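Local structure of benzoylformate Decarboxylase (Polynucleobacter necessarius, 4K9Q) at residues K463-A466 with E467-T471; T506-L509 with E510-F514. The protein binds thiamine diphosphate and magnesium and, as a benzoylformate decarboxylase of the thiamine diphosphate enzyme family, probably decarboxylates 2-oxo acids such as benzoylformate. All coordinates share one frame; numbering follows the deposited sequence.

Contact 1: K463-A466 with E467-T471; sequences KQFA and ELEQT
Leu468 N reaches back to Gln464 O over 3.1 Å in an almost straight bond (178°), and one residue on Glu469 N bonds to Phe465 O, so the last turn of helix 460-468 runs in i to i+4 steps before a Schellman motif ends it. Gln470, with positive phi, is the C-prime residue: Thr471 N turns back to Ala466 O at 2.9 Å, lying in the carbonyl plane on a lone pair, while Gln470 N bonds to Glu467 O at 3.3 Å. Among the side chains, Phe465 and Glu469 run side by side in the same direction, and in the conformer described, one of two, Glu469 CG comes up to the ring edge, 4.2 Å from Phe465 CD1. At the turn, Thr471 OG1 lies 3.6 Å from Ala466 CB; this buried hydroxyl finds no polar partner in the model. Glu29 of the second subunit packs on Phe465, Ala466 and Thr471, and Lys463 forms salt bridges with Asp478 and with the magnesium ligand Glu458. Between the two segments, polar bonding is thus carried by the backbone, with van der Waals contacts between the side chains, while the Lys463 side chain finds its partners outside them: the Schellman turn satisfies the Ala466 carbonyl and ends a helix whose earlier residues include the cofactor-binding Ile461.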
loop_
_atom_site.group_PDB
_atom_site.type_symbol
_atom_site.label_atom_id
_atom_site.label_comp_id
_atom_site.label_asym_id
_atom_site.label_seq_id
_atom_site.Cartn_x
_atom_site.Cartn_y
_atom_site.Cartn_z
ATOM N N LYS A 463 19.559 -6.627 28.931
ATOM C CA LYS A 463 19.570 -7.361 30.199
ATOM C C LYS A 463 18.828 -6.564 31.271
ATOM O O LYS A 463 18.197 -7.141 32.154
ATOM C CB LYS A 463 21.004 -7.682 30.647
ATOM C CG LYS A 463 21.728 -8.668 29.729
ATOM C CD LYS A 463 23.083 -9.064 30.293
ATOM C CE LYS A 463 23.816 -9.993 29.338
ATOM N NZ LYS A 463 25.151 -10.396 29.882
ATOM N N GLN A 464 18.910 -5.239 31.188
ATOM C CA GLN A 464 18.156 -4.372 32.085
ATOM C C GLN A 464 16.668 -4.605 31.850
ATOM O O GLN A 464 15.885 -4.710 32.792
ATOM C CB GLN A 464 18.501 -2.902 31.845
ATOM C CG GLN A 464 19.938 -2.524 32.226
ATOM C CD GLN A 464 20.270 -1.062 31.970
ATOM O OE1 GLN A 464 20.068 -0.538 30.868
ATOM N NE2 GLN A 464 20.786 -0.392 32.995
ATOM N N PHE A 465 16.280 -4.681 30.583
ATOM C CA PHE A 465 14.891 -4.967 30.239
ATOM C C PHE A 465 14.451 -6.360 30.669
ATOM O O PHE A 465 13.315 -6.547 31.100
ATOM C CB PHE A 465 14.680 -4.829 28.736
ATOM C CG PHE A 465 14.055 -3.545 28.337
ATOM C CD1 PHE A 465 12.682 -3.391 28.399
ATOM C CD2 PHE A 465 14.830 -2.487 27.902
ATOM C CE1 PHE A 465 12.080 -2.196 28.020
ATOM C CE2 PHE A 465 14.240 -1.284 27.527
ATOM C CZ PHE A 465 12.862 -1.143 27.587
ATOM N N ALA A 466 15.332 -7.342 30.524
ATOM C CA ALA A 466 14.994 -8.712 30.887
ATOM C C ALA A 466 14.682 -8.789 32.382
ATOM O O ALA A 466 13.860 -9.600 32.811
ATOM C CB ALA A 466 16.130 -9.662 30.534
ATOM N N GLU A 467 15.352 -7.941 33.161
ATOM C CA GLU A 467 15.163 -7.871 34.613
ATOM C C GLU A 467 13.828 -7.212 34.961
ATOM O O GLU A 467 12.986 -7.804 35.642
ATOM C CB GLU A 467 16.333 -7.108 35.255
ATOM C CG GLU A 467 16.141 -6.743 36.725
ATOM C CD GLU A 467 16.585 -7.843 37.669
ATOM O OE1 GLU A 467 17.066 -8.892 37.183
ATOM O OE2 GLU A 467 16.458 -7.656 38.901
ATOM N N LEU A 468 13.630 -5.991 34.474
ATOM C CA LEU A 468 12.387 -5.260 34.692
ATOM C C LEU A 468 11.165 -6.039 34.203
ATOM O O LEU A 468 10.108 -6.006 34.830
ATOM C CB LEU A 468 12.444 -3.902 33.982
ATOM C CG LEU A 468 11.164 -3.060 34.006
ATOM C CD1 LEU A 468 11.054 -2.310 35.322
ATOM C CD2 LEU A 468 11.115 -2.090 32.835
ATOM N N GLU A 469 11.324 -6.753 33.095
ATOM C CA GLU A 469 10.172 -7.413 32.487
ATOM C C GLU A 469 10.150 -8.925 32.717
ATOM O O GLU A 469 9.285 -9.634 32.198
ATOM C CB GLU A 469 10.068 -7.066 31.003
ATOM C CG GLU A 469 10.010 -5.562 30.729
ATOM C CD GLU A 469 8.790 -4.880 31.338
ATOM O OE1 GLU A 469 7.773 -5.564 31.589
ATOM O OE2 GLU A 469 8.846 -3.652 31.563
ATOM N N GLN A 470 11.072 -9.405 33.546
ATOM C CA GLN A 470 11.112 -10.811 33.957
ATOM C C GLN A 470 11.119 -11.827 32.806
ATOM O O GLN A 470 10.301 -12.749 32.770
ATOM C CB GLN A 470 9.966 -11.107 34.930
ATOM C CG GLN A 470 9.927 -10.150 36.113
ATOM C CD GLN A 470 9.041 -10.651 37.241
ATOM O OE1 GLN A 470 7.814 -10.644 37.133
ATOM N NE2 GLN A 470 9.667 -11.097 38.329
ATOM N N THR A 471 12.054 -11.661 31.875
ATOM C CA THR A 471 12.234 -12.615 30.791
ATOM C C THR A 471 13.637 -13.221 30.865
ATOM O O THR A 471 14.552 -12.787 30.161
ATOM C CB THR A 471 12.033 -11.946 29.416
ATOM O OG1 THR A 471 12.915 -10.818 29.310
ATOM C CG2 THR A 471 10.594 -11.478 29.254
#

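Contact 2: T506-L509 with E510-F514; sequences TAYL and EALSF
Tyr508 O takes the amide of Leu512 at 2.9 Å, and Ala507 O receives Ala511 N at the same length; Glu510 N to Thr506 O, at 3.0 Å, completes three regular i to i+4 bonds. Toward the C-terminal end of helix 501-513 the bonding is more bent, Ser513 N meeting Leu509 O at 136°. There Ser513 OG donates to Glu510 O across 2.8 Å, its chi1 of 78° placing the hydroxyl between backbone N and carbonyl carbon and swinging it back over the preceding turn. Outward from this polar frame, Tyr508 and Leu512, already joined through the backbone, also meet through their side chains. Leu512 CD1 sits over one face of the Tyr508 ring in a CH-pi contact, 3.8 Å from the centroid and 18° off the normal, displaced slightly toward the rim. Leu512 CD1 also comes within 4.3 Å of Leu509 CD2. The phenol ends in a hydrogen bond to Ser363, while Ala507 and Ala511 pack against strand 517-523. Replacing Tyr508 by an alanine would probably strip Leu512 CD1 of its aromatic face and leave the Ser363 hydroxyl without this partner. Main-chain bonds hold the helix, the middle element of a beta-alpha-beta unit; the methyl-on-ring contact packs its successive turns together, and the phenol bond ties its flank to Ser363, which lies outside that unit in the loop after helix 352-361.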
loop_
_atom_site.group_PDB
_atom_site.type_symbol
_atom_site.label_atom_id
_atom_site.label_comp_id
_atom_site.label_asym_id
_atom_site.label_seq_id
_atom_site.Cartn_x
_atom_site.Cartn_y
_atom_site.Cartn_z
ATOM N N THR A 506 44.598 10.699 28.221
ATOM C CA THR A 506 45.642 10.915 27.224
ATOM C C THR A 506 45.119 10.672 25.812
ATOM O O THR A 506 45.378 11.456 24.896
ATOM C CB THR A 506 46.849 10.003 27.469
ATOM O OG1 THR A 506 47.378 10.272 28.773
ATOM C CG2 THR A 506 47.927 10.255 26.424
ATOM N N ALA A 507 44.399 9.572 25.633
ATOM C CA ALA A 507 43.874 9.227 24.313
ATOM C C ALA A 507 42.846 10.253 23.819
ATOM O O ALA A 507 42.820 10.609 22.633
ATOM C CB ALA A 507 43.278 7.831 24.334
ATOM N N TYR A 508 42.005 10.719 24.736
ATOM C CA TYR A 508 40.951 11.658 24.393
ATOM C C TYR A 508 41.526 13.019 24.003
ATOM O O TYR A 508 41.121 13.609 22.997
ATOM C CB TYR A 508 39.948 11.769 25.546
ATOM C CG TYR A 508 38.762 12.669 25.262
ATOM C CD1 TYR A 508 37.983 12.504 24.112
ATOM C CD2 TYR A 508 38.416 13.687 26.149
ATOM C CE1 TYR A 508 36.892 13.329 23.867
ATOM C CE2 TYR A 508 37.333 14.509 25.911
ATOM C CZ TYR A 508 36.577 14.332 24.763
ATOM O OH TYR A 508 35.492 15.155 24.526
ATOM N N LEU A 509 42.481 13.512 24.789
ATOM C CA LEU A 509 43.168 14.759 24.439
ATOM C C LEU A 509 43.863 14.651 23.075
ATOM O O LEU A 509 43.787 15.566 22.245
ATOM C CB LEU A 509 44.174 15.135 25.533
ATOM C CG LEU A 509 43.501 15.523 26.850
ATOM C CD1 LEU A 509 44.542 15.882 27.891
ATOM C CD2 LEU A 509 42.524 16.678 26.646
ATOM N N GLU A 510 44.518 13.520 22.834
ATOM C CA GLU A 510 45.141 13.276 21.539
ATOM C C GLU A 510 44.109 13.307 20.404
ATOM O O GLU A 510 44.324 13.943 19.374
ATOM C CB GLU A 510 45.891 11.946 21.542
ATOM C CG GLU A 510 46.573 11.624 20.217
ATOM C CD GLU A 510 47.584 10.498 20.335
ATOM O OE1 GLU A 510 48.102 10.277 21.451
ATOM O OE2 GLU A 510 47.857 9.833 19.311
ATOM N N ALA A 511 42.981 12.630 20.597
ATOM C CA ALA A 511 41.946 12.618 19.564
ATOM C C ALA A 511 41.396 14.038 19.322
ATOM O O ALA A 511 41.099 14.418 18.191
ATOM C CB ALA A 511 40.830 11.643 19.931
ATOM N N LEU A 512 41.276 14.832 20.387
ATOM C CA LEU A 512 40.823 16.214 20.247
ATOM C C LEU A 512 41.796 17.072 19.437
ATOM O O LEU A 512 41.384 18.018 18.774
ATOM C CB LEU A 512 40.565 16.846 21.617
ATOM C CG LEU A 512 39.286 16.371 22.323
ATOM C CD1 LEU A 512 39.358 16.722 23.805
ATOM C CD2 LEU A 512 38.043 16.968 21.677
ATOM N N SER A 513 43.085 16.736 19.489
ATOM C CA SER A 513 44.100 17.488 18.751
ATOM C C SER A 513 44.300 16.977 17.324
ATOM O O SER A 513 45.007 17.600 16.524
ATOM C CB SER A 513 45.434 17.428 19.493
ATOM O OG SER A 513 46.068 16.178 19.273
ATOM N N PHE A 514 43.701 15.831 17.015
ATOM C CA PHE A 514 43.858 15.199 15.704
ATOM C C PHE A 514 42.613 15.439 14.854
ATOM O O PHE A 514 41.530 14.934 15.170
ATOM C CB PHE A 514 44.110 13.690 15.883
ATOM C CG PHE A 514 44.150 12.915 14.589
ATOM C CD1 PHE A 514 45.244 13.003 13.738
ATOM C CD2 PHE A 514 43.106 12.082 14.232
ATOM C CE1 PHE A 514 45.277 12.296 12.551
ATOM C CE2 PHE A 514 43.140 11.367 13.047
ATOM C CZ PHE A 514 44.226 11.478 12.203
#

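Overall arrangement
Contact 1 comes first along the chain, at the end of helix 460-468, and contact 2 follows on helix 501-513; their centres are 37 Å apart and their nearest atoms about 23 Å, so they do not touch. Both fall within the C-terminal thiamine diphosphate-binding domain. Helix 460-468 follows strand 449-455, and helix 501-513 connects strands 494-497 and 517-523; all three strands belong to one parallel six-stranded sheet. The first contact lies near the cofactor and magnesium and meets a second subunit, whereas the second is away from the cofactor and metal sites. One therefore borders the cofactor site, while the other packs a helix onto the sheet of the same domain.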